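Local atomic coordinates of bacterial bifunctional deaminase-reductase C-terminal domain-containing protein (Corynebacterium diphtheriae, PDB entry 2P4G), a protein that probably acts as an NADP-dependent pyrimidine reductase in riboflavin biosynthesis. Residues L214-N219 against G252-R257; I39-I44 against G55-Q60; G46-S51 against S226-K231; E35-A40 against I67-W72. All blocks are in the same frame, centred on the assembly; numbering follows the deposited sequence.

Contact 1: residues L214-N219 against G252-R257; sequences LTIAPN and GLIFSR
The ring of Phe255 turns its CD1-CE1 edge toward Thr215, whose OG1 lies near the ring plane, 3.3 Å from CD1. Beside it, Thr215 CG2 approaches CE1 of the same ring at 3.6 Å. The two side chains run side by side on one face of an antiparallel ladder, where they form a non-hydrogen-bonded pair. Thr215 OG1 is also hydrogen-bonded to the carboxylate of Asp62, which ties the threonine to helix 60-72. On either side of that pair, Leu214-Ser256 and Ile216-Ile254 are hydrogen-bonded pairs with their side chains on the other face, where CB of Ile216 and CB of Ile254 come within 4.1 Å. Leu214 O is gripped twice by Ser256: its N donates from 2.9 Å, and OG, set between the backbone N and the carbonyl carbon (chi1 67°), donates from 2.8 Å. Past the Ile216-Ile254 pair, a water donates to both Ile216 O and Gly252 O. CD1 of Leu253 meets CD of Pro218 at 3.6 Å, the proline being the centre of an inverse gamma turn. Strand 211-217 lies between strands 254-260 and 35-43 in the mixed sheet; helix 60-72 packs over the sheet face that carries Thr215 and Phe255, while Ile216 and Ile254 pack on Ile216 and Tyr258 of the second subunit.

Contact 2: residues I39-I44 against G55-Q60; sequences IAITSI and GPMGDQ. With EDO (1,2-ethanediol), chain L.
Gly58 N, bonded at 2.8 Å to Gly55 O, lies against the tip of Ile41, whose CD1 comes to 3.5 Å from that nitrogen. The bond closes a short 3-10 turn in the connection leading from strand 35-43 to helix 60-72, the first strand-to-helix passage of a reductase domain of the DHFR-like clan. CG1 of Ile41 is anti to the backbone N (chi1 -171°), and the extended second torsion carries CD1 on to the turn, where it also touches CB of Met57 at 3.8 Å. Met57, present as selenomethionine, runs extended to SE (chi2 -164°), which lies 3.7 Å from Ser43 N, against the backbone at Thr42 and Ser43; the bend at chi3 turns only CE. No hydrogen bond joins the two segments: the contact is apolar. Just past Gly58, Asp59 takes the N-cap position of helix 60-72, its OD1 accepting from Asp62 N. A nitrate near Gly58 and an ethanediol beside Ile41, both probably from the crystallisation liquor, are consistent with a pocket along this side of the strand. The ethanediol, also hydrogen-bonded to Tyr200 OH, packs by its C1 on Ile41 CG2 and accepts through O1 from Ile41 N at 2.9 Å.

Contact 3: residues G46-S51 against S226-K231; sequences GSATLS and SPLFGK
Backbone hydrogen bonds carry most of the contact between Gly46-Ala48 and Ser226-Leu228. Ala48 N donates almost straight to Ser226 O (2.8 Å, 174° at the hydrogen), and Leu228 N donates to Gly46 O at 2.9 Å along a more bent path. Between these bonds Ser47 and Pro227 form a single bridge, with CA-H...O contacts from Pro227 CA to Gly46 O and from Ser47 CA to Ser226 O. Among side-chain polar groups, Ser47 OG, anti to its backbone N (chi1 -177°), donates in the carbonyl plane to a lone pair of Thr49 O at 2.7 Å and receives a weak bond from Ser226 N at 3.4 Å. Thr49 OG1 rests 3.4 Å from Ser226 CB, while its stronger tie is to the carboxylate of Glu225. Apolar contact is slight: CB of Ala48 faces CD1 of Leu228 at 4.2 Å, and that leucine goes on to pack on Ala40 and Thr42 of the central sheet and on Ile44 of the second subunit. What results is an isolated bridge between two irregular loops, one following strand 35-43 and the other preceding strand 237-248, with Pro227 starting a type I beta turn that closes at Gly230.

Contact 4: residues E35-A40 against I67-W72; sequences ECRAIA and IQLRGW. With EDO (1,2-ethanediol), chain G.
Arg37 lays its side chain over the indole of Trp72, joining the first strand of the sheet to helix 60-72. The strand and this helix belong to a beta-alpha-beta crossover that continues into strand 75-79, parallel to the first strand, with strand 190-195 lying between the two. The aliphatic part of Arg37 covers the six-membered ring: CD sits over its face, 4.3 Å from the ring centroid, and CG touches CH2 at 3.6 Å. The guanidinium lies further along, tilted 40° to the indole, with CZ 4.3 Å from the centroid of the five-membered ring in an off-centre cation-pi contact. Leu69 CD1 shares that indole face, near its rim. The other branch of Leu69 points at Ile39, tip to tip, where CD2 nestles 3.5 Å from CB and 3.6 Å from CD1. NH1 of Arg37 is hydrogen-bonded to Val22 O and His213 NE2, while its buried charge is probably balanced by Glu35. Glu35, whose carboxylate also pairs with Arg211, stands across the indole with its OE1 3.8 Å from Trp72 CZ2. Glu35 OE2 is met by Arg37 NE at 2.7 Å in a salt bridge, the nitrogen coming from above the carboxylate plane, 57° out of it.

Strand 35-43 runs through the set: contacts 2 and 4 begin on it and share Ile39 and Ala40, while contact 1 holds its sheet neighbour 211-217, with Thr215 N and Ala217 N bonding to Ala40 O and Thr42 O. Contacts 1, 2 and 4 are buried; contact 3 is only partly so and joins two loops. Chemistry follows place: ladder hydrogen bonds in contact 1, apolar contact in contact 2, backbone bonds between loops in contact 3, and an off-centre cation-pi contact with leucine-isoleucine packing in contact 4. Leu228 of contact 3 reaches Leu214 and Ala40. Contacts 1 to 3 meet the second subunit, whereas contact 4 lies nearest the chain's centre, untouched by it.

Contact 1: residues L214-N219 against G252-R257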
loop_
_atom_site.group_PDB
_atom_site.type_symbol
_atom_site.label_atom_id
_atom_site.label_comp_id
_atom_site.label_asym_id
_atom_site.label_seq_id
_atom_site.Cartn_x
_atom_site.Cartn_y
_atom_site.Cartn_z
ATOM N N LEU A 214 7.036 -8.288 1.236
ATOM C CA LEU A 214 6.593 -7.010 0.675
ATOM C C LEU A 214 7.464 -5.917 1.254
ATOM O O LEU A 214 7.633 -5.816 2.482
ATOM C CB LEU A 214 5.123 -6.750 0.990
ATOM C CG LEU A 214 4.525 -5.426 0.477
ATOM C CD1 LEU A 214 4.345 -5.460 -1.021
ATOM C CD2 LEU A 214 3.199 -5.139 1.182
ATOM N N THR A 215 8.059 -5.147 0.349
ATOM C CA THR A 215 8.804 -3.954 0.677
ATOM C C THR A 215 7.908 -2.761 0.385
ATOM O O THR A 215 7.361 -2.660 -0.706
ATOM C CB THR A 215 10.058 -3.836 -0.201
ATOM O OG1 THR A 215 10.847 -5.017 -0.030
ATOM C CG2 THR A 215 10.880 -2.555 0.146
ATOM N N ILE A 216 7.772 -1.865 1.362
ATOM C CA ILE A 216 6.970 -0.649 1.214
ATOM C C ILE A 216 7.912 0.535 1.190
ATOM O O ILE A 216 8.608 0.830 2.179
ATOM C CB ILE A 216 5.968 -0.488 2.338
ATOM C CG1 ILE A 216 5.105 -1.757 2.428
ATOM C CG2 ILE A 216 5.117 0.779 2.097
ATOM C CD1 ILE A 216 4.589 -2.058 3.779
ATOM N N ALA A 217 7.928 1.189 0.034
ATOM C CA ALA A 217 8.902 2.200 -0.290
ATOM C C ALA A 217 8.357 3.532 0.161
ATOM O O ALA A 217 7.148 3.785 0.077
ATOM C CB ALA A 217 9.187 2.208 -1.789
ATOM N N PRO A 218 9.247 4.399 0.679
ATOM C CA PRO A 218 8.814 5.668 1.226
ATOM C C PRO A 218 8.398 6.648 0.120
ATOM O O PRO A 218 8.969 7.731 -0.011
ATOM C CB PRO A 218 10.064 6.145 1.962
ATOM C CG PRO A 218 11.197 5.599 1.132
ATOM C CD PRO A 218 10.718 4.239 0.754
ATOM N N ASN A 219 7.422 6.272 -0.694
ATOM C CA ASN A 219 6.882 7.210 -1.668
ATOM C C ASN A 219 5.393 7.070 -1.955
ATOM O O ASN A 219 4.775 6.048 -1.673
ATOM C CB ASN A 219 7.727 7.257 -2.952
ATOM C CG ASN A 219 8.190 5.912 -3.402
ATOM O OD1 ASN A 219 9.396 5.609 -3.395
ATOM N ND2 ASN A 219 7.239 5.079 -3.791
ATOM N N GLY A 252 14.540 4.051 4.797
ATOM C CA GLY A 252 13.151 4.130 5.219
ATOM C C GLY A 252 12.221 3.195 4.478
ATOM O O GLY A 252 10.998 3.355 4.543
ATOM N N LEU A 253 12.782 2.205 3.787
ATOM C CA LEU A 253 11.967 1.178 3.172
ATOM C C LEU A 253 11.565 0.188 4.246
ATOM O O LEU A 253 12.376 -0.147 5.110
ATOM C CB LEU A 253 12.718 0.449 2.053
ATOM C CG LEU A 253 12.836 1.142 0.672
ATOM C CD1 LEU A 253 13.762 2.337 0.752
ATOM C CD2 LEU A 253 13.302 0.124 -0.394
ATOM N N ILE A 254 10.311 -0.257 4.212
ATOM C CA ILE A 254 9.807 -1.216 5.213
ATOM C C ILE A 254 9.869 -2.561 4.529
ATOM O O ILE A 254 9.525 -2.689 3.348
ATOM C CB ILE A 254 8.360 -0.943 5.684
ATOM C CG1 ILE A 254 8.217 0.466 6.251
ATOM C CG2 ILE A 254 7.904 -1.967 6.756
ATOM C CD1 ILE A 254 6.734 0.853 6.493
ATOM N N PHE A 255 10.360 -3.549 5.268
ATOM C CA PHE A 255 10.374 -4.897 4.795
ATOM C C PHE A 255 9.471 -5.673 5.718
ATOM O O PHE A 255 9.606 -5.586 6.937
ATOM C CB PHE A 255 11.783 -5.471 4.820
ATOM C CG PHE A 255 12.759 -4.673 4.034
ATOM C CD1 PHE A 255 12.787 -4.763 2.651
ATOM C CD2 PHE A 255 13.634 -3.819 4.658
ATOM C CE1 PHE A 255 13.666 -4.033 1.928
ATOM C CE2 PHE A 255 14.530 -3.088 3.923
ATOM C CZ PHE A 255 14.550 -3.192 2.558
ATOM N N SER A 256 8.570 -6.445 5.116
ATOM C CA SER A 256 7.553 -7.185 5.841
ATOM C C SER A 256 7.465 -8.584 5.246
ATOM O O SER A 256 7.562 -8.750 4.046
ATOM C CB SER A 256 6.196 -6.484 5.721
ATOM O OG SER A 256 5.731 -6.527 4.385
ATOM N N ARG A 257 7.322 -9.582 6.108
ATOM C CA ARG A 257 7.051 -10.923 5.699
ATOM C C ARG A 257 5.728 -11.311 6.322
ATOM O O ARG A 257 5.566 -11.226 7.568
ATOM C CB ARG A 257 8.125 -11.870 6.207
ATOM C CG ARG A 257 8.026 -13.244 5.562
ATOM C CD ARG A 257 9.093 -14.176 6.066
ATOM N NE ARG A 257 8.797 -14.610 7.409
ATOM C CZ ARG A 257 9.636 -15.301 8.172
ATOM N NH1 ARG A 257 10.832 -15.632 7.731
ATOM N NH2 ARG A 257 9.252 -15.663 9.386
HETATM O O HOH W 1 8.462 3.154 3.526
#

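Contact 2: residues I39-I44 against G55-Q60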
loop_
_atom_site.group_PDB
_atom_site.type_symbol
_atom_site.label_atom_id
_atom_site.label_comp_id
_atom_site.label_asym_id
_atom_site.label_seq_id
_atom_site.Cartn_x
_atom_site.Cartn_y
_atom_site.Cartn_z
ATOM N N ILE A 39 7.516 -12.128 -3.873
ATOM C CA ILE A 39 8.324 -11.002 -3.397
ATOM C C ILE A 39 7.997 -9.752 -4.202
ATOM O O ILE A 39 7.972 -9.776 -5.427
ATOM C CB ILE A 39 9.856 -11.314 -3.387
ATOM C CG1 ILE A 39 10.626 -10.131 -2.807
ATOM C CG2 ILE A 39 10.397 -11.705 -4.792
ATOM C CD1 ILE A 39 11.848 -10.530 -2.068
ATOM N N ALA A 40 7.704 -8.654 -3.514
ATOM C CA ALA A 40 7.177 -7.495 -4.227
ATOM C C ALA A 40 7.575 -6.189 -3.535
ATOM O O ALA A 40 7.963 -6.190 -2.362
ATOM C CB ALA A 40 5.633 -7.625 -4.419
ATOM N N ILE A 41 7.557 -5.110 -4.312
ATOM C CA ILE A 41 7.792 -3.757 -3.828
ATOM C C ILE A 41 6.599 -2.875 -4.210
ATOM O O ILE A 41 6.000 -3.035 -5.266
ATOM C CB ILE A 41 9.163 -3.184 -4.376
ATOM C CG1 ILE A 41 9.516 -1.852 -3.697
ATOM C CG2 ILE A 41 9.140 -3.050 -5.868
ATOM C CD1 ILE A 41 10.980 -1.461 -3.869
ATOM N N THR A 42 6.248 -1.938 -3.342
ATOM C CA THR A 42 5.103 -1.070 -3.578
ATOM C C THR A 42 5.360 0.300 -2.966
ATOM O O THR A 42 6.081 0.417 -1.975
ATOM C CB THR A 42 3.807 -1.685 -2.943
ATOM O OG1 THR A 42 2.681 -0.854 -3.238
ATOM C CG2 THR A 42 3.946 -1.865 -1.408
ATOM N N SER A 43 4.785 1.335 -3.574
ATOM C CA SER A 43 4.622 2.612 -2.902
ATOM C C SER A 43 3.674 2.404 -1.729
ATOM O O SER A 43 2.995 1.366 -1.633
ATOM C CB SER A 43 4.089 3.643 -3.882
ATOM O OG SER A 43 2.747 3.399 -4.237
ATOM N N ILE A 44 3.623 3.365 -0.815
ATOM C CA ILE A 44 2.731 3.244 0.331
ATOM C C ILE A 44 1.243 3.196 -0.070
ATOM O O ILE A 44 0.398 2.646 0.655
ATOM C CB ILE A 44 2.957 4.347 1.390
ATOM C CG1 ILE A 44 2.624 5.742 0.843
ATOM C CG2 ILE A 44 4.390 4.249 1.949
ATOM C CD1 ILE A 44 2.025 6.695 1.871
ATOM N N GLY A 55 12.492 -1.021 -9.886
ATOM C CA GLY A 55 13.902 -0.848 -9.450
ATOM C C GLY A 55 14.205 0.418 -8.659
ATOM O O GLY A 55 14.689 0.348 -7.533
ATOM N N PRO A 56 13.915 1.588 -9.248
ATOM C CA PRO A 56 14.069 2.922 -8.620
ATOM C C PRO A 56 13.483 3.109 -7.220
ATOM O O PRO A 56 13.953 3.969 -6.463
ATOM C CB PRO A 56 13.362 3.856 -9.617
ATOM C CG PRO A 56 13.612 3.194 -10.949
ATOM C CD PRO A 56 13.474 1.696 -10.654
HETATM N N MSE A 57 12.444 2.352 -6.887
HETATM C CA MSE A 57 11.893 2.391 -5.548
HETATM C C MSE A 57 12.760 1.639 -4.547
HETATM O O MSE A 57 12.765 1.970 -3.375
HETATM C CB MSE A 57 10.468 1.862 -5.539
HETATM C CG MSE A 57 9.490 2.908 -5.983
HETATM SE SE MSE A 57 7.706 2.440 -5.535
HETATM C CE MSE A 57 7.578 0.981 -6.895
ATOM N N GLY A 58 13.501 0.645 -5.017
ATOM C CA GLY A 58 14.299 -0.192 -4.140
ATOM C C GLY A 58 15.575 0.498 -3.750
ATOM O O GLY A 58 16.002 1.443 -4.410
ATOM N N ASP A 59 16.166 0.038 -2.654
ATOM C CA ASP A 59 17.511 0.453 -2.264
ATOM C C ASP A 59 18.373 -0.808 -2.232
ATOM O O ASP A 59 17.959 -1.854 -2.739
ATOM C CB ASP A 59 17.513 1.225 -0.928
ATOM C CG ASP A 59 17.081 0.372 0.263
ATOM O OD1 ASP A 59 16.727 -0.807 0.085
ATOM O OD2 ASP A 59 17.082 0.900 1.390
ATOM N N GLN A 60 19.566 -0.711 -1.657
ATOM C CA GLN A 60 20.487 -1.830 -1.645
ATOM C C GLN A 60 20.001 -2.948 -0.755
ATOM O O GLN A 60 20.165 -4.100 -1.085
ATOM C CB GLN A 60 21.887 -1.395 -1.188
ATOM C CG GLN A 60 22.948 -2.463 -1.471
ATOM C CD GLN A 60 22.925 -2.939 -2.922
ATOM O OE1 GLN A 60 23.119 -2.143 -3.841
ATOM N NE2 GLN A 60 22.674 -4.238 -3.133
HETATM C C1 EDO L . 6.684 -5.122 -7.695
HETATM O O1 EDO L . 7.539 -6.057 -7.015
HETATM C C2 EDO L . 6.711 -5.408 -9.197
HETATM O O2 EDO L . 5.932 -6.575 -9.476
#

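Contact 3: residues G46-S51 against S226-K231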
loop_
_atom_site.group_PDB
_atom_site.type_symbol
_atom_site.label_atom_id
_atom_site.label_comp_id
_atom_site.label_asym_id
_atom_site.label_seq_id
_atom_site.Cartn_x
_atom_site.Cartn_y
_atom_site.Cartn_z
ATOM N N GLY A 46 0.221 1.644 -2.926
ATOM C CA GLY A 46 -0.077 0.454 -3.717
ATOM C C GLY A 46 0.285 0.423 -5.183
ATOM O O GLY A 46 -0.242 -0.414 -5.926
ATOM N N SER A 47 1.180 1.308 -5.617
ATOM C CA SER A 47 1.753 1.209 -6.960
ATOM C C SER A 47 3.024 0.352 -6.938
ATOM O O SER A 47 3.894 0.587 -6.119
ATOM C CB SER A 47 2.054 2.576 -7.535
ATOM O OG SER A 47 2.542 2.431 -8.858
ATOM N N ALA A 48 3.103 -0.650 -7.822
ATOM C CA ALA A 48 4.293 -1.493 -7.965
ATOM C C ALA A 48 5.414 -0.792 -8.749
ATOM O O ALA A 48 6.574 -1.242 -8.725
ATOM C CB ALA A 48 3.928 -2.837 -8.665
ATOM N N THR A 49 5.064 0.267 -9.486
ATOM C CA THR A 49 6.020 0.941 -10.347
ATOM C C THR A 49 6.037 2.428 -10.094
ATOM O O THR A 49 5.049 3.013 -9.674
ATOM C CB THR A 49 5.737 0.715 -11.875
ATOM O OG1 THR A 49 4.458 1.252 -12.229
ATOM C CG2 THR A 49 5.835 -0.772 -12.272
ATOM N N LEU A 50 7.199 3.008 -10.365
ATOM C CA LEU A 50 7.406 4.438 -10.432
ATOM C C LEU A 50 8.086 4.661 -11.777
ATOM O O LEU A 50 9.081 4.016 -12.088
ATOM C CB LEU A 50 8.300 4.881 -9.275
ATOM C CG LEU A 50 8.754 6.332 -9.169
ATOM C CD1 LEU A 50 7.550 7.233 -9.169
ATOM C CD2 LEU A 50 9.599 6.516 -7.887
ATOM N N SER A 51 7.522 5.539 -12.593
ATOM C CA SER A 51 7.989 5.716 -13.942
ATOM C C SER A 51 8.116 4.363 -14.652
ATOM O O SER A 51 9.117 4.084 -15.337
ATOM C CB SER A 51 9.328 6.448 -13.944
ATOM O OG SER A 51 9.165 7.764 -13.483
ATOM N N SER A 226 0.592 1.268 -11.404
ATOM C CA SER A 226 0.402 -0.125 -11.567
ATOM C C SER A 226 -0.045 -0.760 -10.244
ATOM O O SER A 226 0.766 -1.085 -9.370
ATOM C CB SER A 226 1.691 -0.726 -12.102
ATOM O OG SER A 226 1.441 -2.056 -12.494
ATOM N N PRO A 227 -1.356 -0.964 -10.108
ATOM C CA PRO A 227 -1.856 -1.611 -8.908
ATOM C C PRO A 227 -1.028 -2.848 -8.574
ATOM O O PRO A 227 -0.811 -3.704 -9.434
ATOM C CB PRO A 227 -3.284 -1.984 -9.283
ATOM C CG PRO A 227 -3.669 -0.970 -10.267
ATOM C CD PRO A 227 -2.437 -0.642 -11.053
ATOM N N LEU A 228 -0.556 -2.907 -7.334
ATOM C CA LEU A 228 0.303 -3.959 -6.859
ATOM C C LEU A 228 -0.161 -5.355 -7.287
ATOM O O LEU A 228 0.660 -6.169 -7.705
ATOM C CB LEU A 228 0.392 -3.885 -5.334
ATOM C CG LEU A 228 1.267 -4.891 -4.590
ATOM C CD1 LEU A 228 2.712 -4.848 -5.155
ATOM C CD2 LEU A 228 1.200 -4.600 -3.095
ATOM N N PHE A 229 -1.455 -5.639 -7.160
ATOM C CA PHE A 229 -1.964 -6.965 -7.460
ATOM C C PHE A 229 -2.872 -6.997 -8.679
ATOM O O PHE A 229 -3.746 -7.856 -8.797
ATOM C CB PHE A 229 -2.631 -7.568 -6.222
ATOM C CG PHE A 229 -1.673 -7.806 -5.093
ATOM C CD1 PHE A 229 -0.408 -8.334 -5.336
ATOM C CD2 PHE A 229 -2.013 -7.491 -3.803
ATOM C CE1 PHE A 229 0.481 -8.550 -4.300
ATOM C CE2 PHE A 229 -1.134 -7.685 -2.774
ATOM C CZ PHE A 229 0.121 -8.222 -3.013
ATOM N N GLY A 230 -2.626 -6.074 -9.599
ATOM C CA GLY A 230 -3.247 -6.109 -10.913
ATOM C C GLY A 230 -4.544 -5.364 -10.991
ATOM O O GLY A 230 -5.247 -5.204 -10.003
ATOM N N LYS A 231 -4.864 -4.903 -12.184
ATOM C CA LYS A 231 -6.111 -4.187 -12.428
ATOM C C LYS A 231 -7.053 -4.988 -13.332
ATOM O O LYS A 231 -7.991 -4.413 -13.883
ATOM C CB LYS A 231 -5.823 -2.810 -13.048
#

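Contact 4: residues E35-A40 against I67-W72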
loop_
_atom_site.group_PDB
_atom_site.type_symbol
_atom_site.label_atom_id
_atom_site.label_comp_id
_atom_site.label_asym_id
_atom_site.label_seq_id
_atom_site.Cartn_x
_atom_site.Cartn_y
_atom_site.Cartn_z
ATOM N N GLU A 35 7.419 -24.889 -0.858
ATOM C CA GLU A 35 6.918 -23.603 -0.441
ATOM C C GLU A 35 6.952 -22.637 -1.626
ATOM O O GLU A 35 7.867 -22.674 -2.426
ATOM C CB GLU A 35 7.741 -23.050 0.719
ATOM C CG GLU A 35 7.010 -21.915 1.435
ATOM C CD GLU A 35 7.838 -21.184 2.461
ATOM O OE1 GLU A 35 8.867 -21.712 2.934
ATOM O OE2 GLU A 35 7.445 -20.059 2.788
ATOM N N CYS A 36 5.919 -21.811 -1.744
ATOM C CA CYS A 36 5.908 -20.726 -2.716
ATOM C C CYS A 36 5.772 -19.374 -2.020
ATOM O O CYS A 36 4.904 -19.188 -1.167
ATOM C CB CYS A 36 4.746 -20.902 -3.688
ATOM S SG CYS A 36 4.581 -19.586 -4.897
ATOM N N ARG A 37 6.640 -18.449 -2.405
ATOM C CA ARG A 37 6.658 -17.105 -1.870
ATOM C C ARG A 37 6.620 -16.100 -2.995
ATOM O O ARG A 37 7.250 -16.290 -4.031
ATOM C CB ARG A 37 7.918 -16.852 -1.057
ATOM C CG ARG A 37 8.101 -17.848 0.032
ATOM C CD ARG A 37 8.997 -17.286 1.096
ATOM N NE ARG A 37 9.384 -18.275 2.095
ATOM C CZ ARG A 37 10.295 -18.041 3.026
ATOM N NH1 ARG A 37 10.914 -16.865 3.077
ATOM N NH2 ARG A 37 10.599 -18.986 3.892
ATOM N N ALA A 38 5.872 -15.031 -2.772
ATOM C CA ALA A 38 5.849 -13.909 -3.687
ATOM C C ALA A 38 6.711 -12.812 -3.062
ATOM O O ALA A 38 6.665 -12.617 -1.857
ATOM C CB ALA A 38 4.424 -13.445 -3.901
ATOM N N ILE A 39 7.516 -12.128 -3.873
ATOM C CA ILE A 39 8.324 -11.002 -3.397
ATOM C C ILE A 39 7.997 -9.752 -4.202
ATOM O O ILE A 39 7.972 -9.776 -5.427
ATOM C CB ILE A 39 9.856 -11.314 -3.387
ATOM C CG1 ILE A 39 10.626 -10.131 -2.807
ATOM C CG2 ILE A 39 10.397 -11.705 -4.792
ATOM C CD1 ILE A 39 11.848 -10.530 -2.068
ATOM N N ALA A 40 7.704 -8.654 -3.514
ATOM C CA ALA A 40 7.177 -7.495 -4.227
ATOM C C ALA A 40 7.575 -6.189 -3.535
ATOM O O ALA A 40 7.963 -6.190 -2.362
ATOM C CB ALA A 40 5.633 -7.625 -4.419
ATOM N N ILE A 67 18.122 -11.047 -3.692
ATOM C CA ILE A 67 19.188 -12.034 -3.894
ATOM C C ILE A 67 19.123 -13.128 -2.832
ATOM O O ILE A 67 19.286 -14.308 -3.141
ATOM C CB ILE A 67 20.585 -11.381 -3.898
ATOM C CG1 ILE A 67 20.743 -10.472 -5.118
ATOM C CG2 ILE A 67 21.689 -12.432 -3.922
ATOM C CD1 ILE A 67 20.356 -11.105 -6.362
ATOM N N GLN A 68 18.878 -12.729 -1.591
ATOM C CA GLN A 68 18.748 -13.686 -0.473
ATOM C C GLN A 68 17.623 -14.687 -0.765
ATOM O O GLN A 68 17.794 -15.888 -0.581
ATOM C CB GLN A 68 18.481 -12.947 0.852
ATOM C CG GLN A 68 18.665 -13.780 2.083
ATOM C CD GLN A 68 20.125 -13.946 2.444
ATOM O OE1 GLN A 68 20.758 -14.944 2.099
ATOM N NE2 GLN A 68 20.675 -12.949 3.115
ATOM N N LEU A 69 16.493 -14.185 -1.253
ATOM C CA LEU A 69 15.324 -15.036 -1.547
ATOM C C LEU A 69 15.581 -15.930 -2.752
ATOM O O LEU A 69 15.193 -17.095 -2.768
ATOM C CB LEU A 69 14.045 -14.197 -1.742
ATOM C CG LEU A 69 12.725 -15.005 -1.813
ATOM C CD1 LEU A 69 12.438 -15.840 -0.557
ATOM C CD2 LEU A 69 11.541 -14.116 -2.129
ATOM N N ARG A 70 16.298 -15.395 -3.725
ATOM C CA ARG A 70 16.821 -16.206 -4.818
ATOM C C ARG A 70 17.738 -17.333 -4.359
ATOM O O ARG A 70 17.720 -18.410 -4.944
ATOM C CB ARG A 70 17.543 -15.331 -5.855
ATOM C CG ARG A 70 16.578 -14.556 -6.737
ATOM C CD ARG A 70 17.294 -13.768 -7.827
ATOM N NE ARG A 70 16.317 -13.341 -8.824
ATOM C CZ ARG A 70 16.597 -13.071 -10.095
ATOM N NH1 ARG A 70 17.838 -13.143 -10.551
ATOM N NH2 ARG A 70 15.617 -12.734 -10.915
ATOM N N GLY A 71 18.522 -17.087 -3.314
ATOM C CA GLY A 71 19.360 -18.107 -2.726
ATOM C C GLY A 71 18.578 -19.193 -2.022
ATOM O O GLY A 71 19.075 -20.303 -1.857
ATOM N N TRP A 72 17.379 -18.842 -1.575
ATOM C CA TRP A 72 16.422 -19.763 -0.945
ATOM C C TRP A 72 15.687 -20.603 -1.985
ATOM O O TRP A 72 15.331 -21.736 -1.707
ATOM C CB TRP A 72 15.405 -18.934 -0.125
ATOM C CG TRP A 72 14.125 -19.610 0.239
ATOM C CD1 TRP A 72 13.852 -20.263 1.407
ATOM C CD2 TRP A 72 12.922 -19.663 -0.543
ATOM N NE1 TRP A 72 12.557 -20.733 1.396
ATOM C CE2 TRP A 72 11.966 -20.376 0.210
ATOM C CE3 TRP A 72 12.556 -19.169 -1.810
ATOM C CZ2 TRP A 72 10.672 -20.620 -0.264
ATOM C CZ3 TRP A 72 11.287 -19.421 -2.285
ATOM C CH2 TRP A 72 10.357 -20.143 -1.514
HETATM C C1 EDO G . 19.962 -11.383 -13.299
HETATM O O1 EDO G . 20.844 -10.279 -13.071
HETATM C C2 EDO G . 18.438 -11.110 -13.160
HETATM O O2 EDO G . 17.593 -12.320 -13.352
#